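Local atomic coordinates of S-M checkpoint control protein rad4 (Schizosaccharomyces pombe, PDB entry 4BU0), a protein that couples S phase to mitosis as an essential DNA replication and checkpoint protein, its first two BRCT domains binding phosphorylated Crb2. Residues A[108-113]-A[142-147]; A[49-54]-A[102-107]. All coordinates share one frame; numbering follows the deposited sequence.

Contact 1. Residues A[108-113]-A[142-147]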
loop_
_atom_site.group_PDB
_atom_site.type_symbol
_atom_site.label_atom_id
_atom_site.label_comp_id
_atom_site.label_asym_id
_atom_site.label_seq_id
_atom_site.Cartn_x
_atom_site.Cartn_y
_atom_site.Cartn_z
ATOM N N CYS A 108 -1.904 -13.339 6.065
ATOM C CA CYS A 108 -2.015 -14.602 6.797
ATOM C C CYS A 108 -1.026 -15.553 6.161
ATOM O O CYS A 108 -0.678 -15.374 4.983
ATOM C CB CYS A 108 -3.458 -15.100 6.666
ATOM S SG CYS A 108 -3.858 -16.558 7.660
ATOM N N LEU A 109 -0.550 -16.548 6.926
ATOM C CA LEU A 109 0.401 -17.557 6.436
ATOM C C LEU A 109 -0.154 -18.973 6.543
ATOM O O LEU A 109 -0.946 -19.236 7.446
ATOM C CB LEU A 109 1.693 -17.497 7.332
ATOM C CG LEU A 109 2.318 -16.133 7.559
ATOM C CD1 LEU A 109 3.630 -16.248 8.359
ATOM C CD2 LEU A 109 2.632 -15.432 6.234
ATOM N N THR A 110 0.287 -19.885 5.676
ATOM C CA THR A 110 -0.059 -21.295 5.853
ATOM C C THR A 110 1.064 -22.175 5.368
ATOM O O THR A 110 1.718 -21.857 4.372
ATOM C CB THR A 110 -1.393 -21.688 5.175
ATOM O OG1 THR A 110 -1.768 -23.029 5.551
ATOM C CG2 THR A 110 -1.369 -21.593 3.655
ATOM N N ASN A 111 1.316 -23.283 6.097
ATOM C CA ASN A 111 2.275 -24.309 5.645
ATOM C C ASN A 111 3.694 -23.783 5.480
ATOM O O ASN A 111 4.358 -24.069 4.465
ATOM C CB ASN A 111 1.796 -24.945 4.319
ATOM C CG ASN A 111 0.447 -25.633 4.390
ATOM O OD1 ASN A 111 0.014 -26.079 5.447
ATOM N ND2 ASN A 111 -0.266 -25.657 3.268
ATOM N N ILE A 112 4.137 -22.993 6.446
ATOM C CA ILE A 112 5.496 -22.460 6.464
ATOM C C ILE A 112 6.076 -22.824 7.818
ATOM O O ILE A 112 5.443 -22.586 8.848
ATOM C CB ILE A 112 5.551 -20.925 6.191
ATOM C CG1 ILE A 112 4.934 -20.588 4.821
ATOM C CG2 ILE A 112 7.001 -20.390 6.297
ATOM C CD1 ILE A 112 4.567 -19.102 4.671
ATOM N N GLY A 113 7.276 -23.391 7.797
ATOM C CA GLY A 113 7.960 -23.778 9.017
ATOM C C GLY A 113 8.741 -22.660 9.664
ATOM O O GLY A 113 8.901 -21.579 9.097
ATOM N N LEU A 142 -2.866 -14.443 1.463
ATOM C CA LEU A 142 -2.437 -15.628 2.178
ATOM C C LEU A 142 -1.114 -16.079 1.562
ATOM O O LEU A 142 -1.110 -16.418 0.386
ATOM C CB LEU A 142 -3.506 -16.743 2.043
ATOM C CG LEU A 142 -3.068 -18.091 2.630
ATOM C CD1 LEU A 142 -2.908 -18.015 4.116
ATOM C CD2 LEU A 142 -4.064 -19.203 2.245
ATOM N N ILE A 143 -0.020 -16.053 2.329
ATOM C CA ILE A 143 1.262 -16.548 1.824
ATOM C C ILE A 143 1.307 -18.021 2.157
ATOM O O ILE A 143 1.232 -18.386 3.347
ATOM C CB ILE A 143 2.438 -15.777 2.448
ATOM C CG1 ILE A 143 2.358 -14.261 2.104
ATOM C CG2 ILE A 143 3.758 -16.410 1.947
ATOM C CD1 ILE A 143 3.396 -13.429 2.871
ATOM N N ALA A 144 1.426 -18.866 1.134
ATOM C CA ALA A 144 1.344 -20.304 1.328
ATOM C C ALA A 144 2.633 -21.000 0.959
ATOM O O ALA A 144 3.238 -20.649 -0.050
ATOM C CB ALA A 144 0.210 -20.860 0.470
ATOM N N GLY A 145 3.058 -21.944 1.799
ATOM C CA GLY A 145 4.242 -22.748 1.491
ATOM C C GLY A 145 3.904 -23.854 0.506
ATOM O O GLY A 145 4.757 -24.256 -0.289
ATOM N N THR A 146 2.654 -24.358 0.568
ATOM C CA THR A 146 2.122 -25.400 -0.326
ATOM C C THR A 146 0.660 -25.114 -0.606
ATOM O O THR A 146 0.002 -24.481 0.215
ATOM C CB THR A 146 2.278 -26.820 0.258
ATOM O OG1 THR A 146 1.569 -26.912 1.489
ATOM C CG2 THR A 146 3.733 -27.259 0.420
ATOM N N SER A 147 0.154 -25.573 -1.765
ATOM C CA SER A 147 -1.230 -25.369 -2.194
ATOM C C SER A 147 -2.159 -26.463 -1.639
ATOM O O SER A 147 -2.765 -27.221 -2.403
ATOM C CB SER A 147 -1.314 -25.313 -3.717
ATOM O OG SER A 147 -0.732 -26.488 -4.262
#
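Asn-111 ND2 is gripped by two backbone carbonyls. It donates to Thr-146 O at 3.3 Å, and Ser-148 O takes a second bond. Thr-146 O lies in the plane of the amide, while ND2 sits above the plane of that carbonyl, with a C=O...N angle of 119°. The two bonds fix the rotation of the amide at the point where the chains leave the sheet. Further back, the chains run parallel and three backbone bonds join them. Ile-143 N donates to Cys-108 O at 2.8 Å, Thr-110 N to Ile-143 O, and Gly-145 N to Thr-110 O at 2.9 Å. These are the two central strands, 106-110 and 141-144, of the four-stranded parallel sheet of the second BRCT domain. On one face Leu-109 and Ile-143 lie side by side, with Leu-109 CD2 3.8 Å from Ile-143 CB. Ile-112 CD1 comes in obliquely against Ile-143 CG2 at 3.9 Å. Helix 116-126 packs on all three through Ile-120. On the other face Leu-142 CD1 rests on Cys-108 CB, and Thr-110 CG2 presses on Ala-144 CB at 3.6 Å. With OG1 anti to the backbone N (chi1 -172°), Thr-110 keeps CG2 for Ala-144 and OG1 for the peptide. OG1 hydrogen-bonds to a modified side chain of the bound Crb2 phosphopeptide, as does Asn-111 N. A threonine or serine hydroxyl paired with the next N-H marks the phosphate site of phosphopeptide-binding BRCT domains, consistent with a phosphorylated residue here. Gly-145 CA makes a CA-H...O contact with Asn-111 O at 3.3 Å.

Contact 2. Residues A[49-54]-A[102-107]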
loop_
_atom_site.group_PDB
_atom_site.type_symbol
_atom_site.label_atom_id
_atom_site.label_comp_id
_atom_site.label_asym_id
_atom_site.label_seq_id
_atom_site.Cartn_x
_atom_site.Cartn_y
_atom_site.Cartn_z
ATOM N N ALA A 49 -1.797 7.771 -1.669
ATOM C CA ALA A 49 -2.663 6.591 -1.717
ATOM C C ALA A 49 -3.243 6.193 -0.374
ATOM O O ALA A 49 -2.525 6.201 0.633
ATOM C CB ALA A 49 -1.851 5.426 -2.254
ATOM N N GLY A 50 -4.518 5.778 -0.395
ATOM C CA GLY A 50 -5.217 5.309 0.797
ATOM C C GLY A 50 -5.491 3.822 0.777
ATOM O O GLY A 50 -6.104 3.297 1.715
ATOM N N ASP A 51 -5.037 3.140 -0.302
ATOM C CA ASP A 51 -5.224 1.706 -0.548
ATOM C C ASP A 51 -4.305 1.278 -1.667
ATOM O O ASP A 51 -3.885 2.123 -2.460
ATOM C CB ASP A 51 -6.694 1.422 -0.938
ATOM C CG ASP A 51 -7.136 -0.028 -0.822
ATOM O OD1 ASP A 51 -6.402 -0.829 -0.197
ATOM O OD2 ASP A 51 -8.259 -0.341 -1.270
ATOM N N PHE A 52 -4.010 -0.014 -1.765
ATOM C CA PHE A 52 -3.198 -0.560 -2.844
ATOM C C PHE A 52 -4.080 -1.161 -3.937
ATOM O O PHE A 52 -3.591 -1.378 -5.044
ATOM C CB PHE A 52 -2.239 -1.653 -2.306
ATOM C CG PHE A 52 -2.976 -2.838 -1.718
ATOM C CD1 PHE A 52 -3.370 -3.895 -2.518
ATOM C CD2 PHE A 52 -3.291 -2.880 -0.369
ATOM C CE1 PHE A 52 -4.116 -4.962 -1.984
ATOM C CE2 PHE A 52 -4.014 -3.949 0.166
ATOM C CZ PHE A 52 -4.417 -4.982 -0.644
ATOM N N ASP A 53 -5.360 -1.484 -3.628
ATOM C CA ASP A 53 -6.216 -2.179 -4.580
ATOM C C ASP A 53 -6.991 -1.199 -5.448
ATOM O O ASP A 53 -8.222 -1.124 -5.373
ATOM C CB ASP A 53 -7.179 -3.135 -3.855
ATOM C CG ASP A 53 -7.847 -4.121 -4.793
ATOM O OD1 ASP A 53 -7.455 -4.168 -5.984
ATOM O OD2 ASP A 53 -8.756 -4.854 -4.336
ATOM N N THR A 54 -6.262 -0.425 -6.239
ATOM C CA THR A 54 -6.867 0.520 -7.180
ATOM C C THR A 54 -6.116 0.510 -8.501
ATOM O O THR A 54 -4.897 0.319 -8.523
ATOM C CB THR A 54 -6.892 1.986 -6.646
ATOM O OG1 THR A 54 -5.589 2.563 -6.791
ATOM C CG2 THR A 54 -7.430 2.123 -5.221
ATOM N N LEU A 102 3.307 -2.108 2.913
ATOM C CA LEU A 102 2.177 -3.013 3.106
ATOM C C LEU A 102 0.957 -2.351 3.762
ATOM O O LEU A 102 0.116 -3.021 4.375
ATOM C CB LEU A 102 2.645 -4.243 3.912
ATOM C CG LEU A 102 3.805 -4.999 3.250
ATOM C CD1 LEU A 102 4.217 -6.189 4.111
ATOM C CD2 LEU A 102 3.436 -5.506 1.825
ATOM N N PHE A 103 0.802 -1.025 3.549
ATOM C CA PHE A 103 -0.350 -0.299 4.046
ATOM C C PHE A 103 -1.622 -0.984 3.540
ATOM O O PHE A 103 -1.743 -1.284 2.334
ATOM C CB PHE A 103 -0.270 1.167 3.562
ATOM C CG PHE A 103 -1.337 2.054 4.129
ATOM C CD1 PHE A 103 -1.307 2.442 5.464
ATOM C CD2 PHE A 103 -2.389 2.488 3.339
ATOM C CE1 PHE A 103 -2.310 3.269 5.993
ATOM C CE2 PHE A 103 -3.381 3.319 3.861
ATOM C CZ PHE A 103 -3.332 3.703 5.183
ATOM N N LYS A 104 -2.541 -1.250 4.474
ATOM C CA LYS A 104 -3.847 -1.876 4.235
ATOM C C LYS A 104 -3.755 -3.366 3.891
ATOM O O LYS A 104 -4.807 -3.987 3.657
ATOM C CB LYS A 104 -4.695 -1.160 3.169
ATOM C CG LYS A 104 -5.200 0.214 3.631
ATOM C CD LYS A 104 -6.358 0.140 4.595
ATOM C CE LYS A 104 -7.126 1.442 4.640
ATOM N NZ LYS A 104 -6.462 2.452 5.505
ATOM N N CYS A 105 -2.549 -3.951 3.901
ATOM C CA CYS A 105 -2.463 -5.404 3.703
ATOM C C CYS A 105 -2.789 -6.080 5.017
ATOM O O CYS A 105 -2.376 -5.610 6.079
ATOM C CB CYS A 105 -1.083 -5.839 3.220
ATOM S SG CYS A 105 -0.685 -5.292 1.551
ATOM N N ARG A 106 -3.460 -7.236 4.924
ATOM C CA ARG A 106 -3.805 -8.088 6.072
ATOM C C ARG A 106 -3.331 -9.443 5.636
ATOM O O ARG A 106 -3.920 -10.032 4.726
ATOM C CB ARG A 106 -5.308 -8.046 6.365
ATOM C CG ARG A 106 -5.768 -6.638 6.739
ATOM C CD ARG A 106 -7.255 -6.588 7.107
ATOM N NE ARG A 106 -7.478 -7.124 8.451
ATOM C CZ ARG A 106 -7.333 -6.429 9.576
ATOM N NH1 ARG A 106 -6.982 -5.145 9.537
ATOM N NH2 ARG A 106 -7.531 -7.011 10.751
ATOM N N VAL A 107 -2.173 -9.842 6.142
ATOM C CA VAL A 107 -1.462 -11.006 5.655
ATOM C C VAL A 107 -1.562 -12.176 6.620
ATOM O O VAL A 107 -1.275 -12.031 7.817
ATOM C CB VAL A 107 0.028 -10.652 5.409
ATOM C CG1 VAL A 107 0.780 -11.845 4.820
ATOM C CG2 VAL A 107 0.168 -9.436 4.483
HETATM O O HOH W 1 -6.871 4.939 3.840
#
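Phe-52 reaches across to the backbone carbonyls of Phe-103 and Lys-104 with one edge of its ring. CD2 is 3.5 Å from Phe-103 O and CE2 is 3.6 Å from Lys-104 O, both oxygens near the ring plane. Phe-103 returns the same kind of contact: its CE2 edge meets Gly-50 O at 3.5 Å. The sulfur-aromatic contact is oblique, with Cys-105 SG 4.3 Å from the centre of the Phe-52 ring. An alanine in place of Phe-52 would probably leave Cys-105 SG without its aromatic partner and open a gap beside the two carbonyls. The polar link runs through water. One water donates to Gly-50 O at 2.8 Å and accepts from Lys-104 NZ at 3.0 Å. The bend at chi4 (-81°) sets NZ for the water, while CE lies against Gly-50 O. Residues 102-105 form a type II turn, closed by Cys-105 N to Leu-102 O, with Phe-103 and Lys-104 at its two corners. This contact joins the two BRCT domains. The loop between strand 46-49 and helix 55-63 of the first meets the turn leading into strand 106-110 of the second, with Tyr-57 of helix 55-63 and Val-177 also packed on Phe-52.

Strand 106-110 connects the two contacts. Its start belongs to contact 2 and its end to contact 1, and their centres lie about 20 Å apart. They meet on the face of the sheet that carries Leu-109 and Ile-143, where Val-107 CG1 packs on Ile-143 CD1 at 3.6 Å. Contact 2 is near the middle of the chain, its centre about 5 Å from the chain centre, where the two BRCT domains adjoin. Contact 1 lies about 22 Å from that centre, at the far end of the second domain, and takes part in binding the Crb2 phosphopeptide. One strand therefore runs from the interdomain junction to the peptide site.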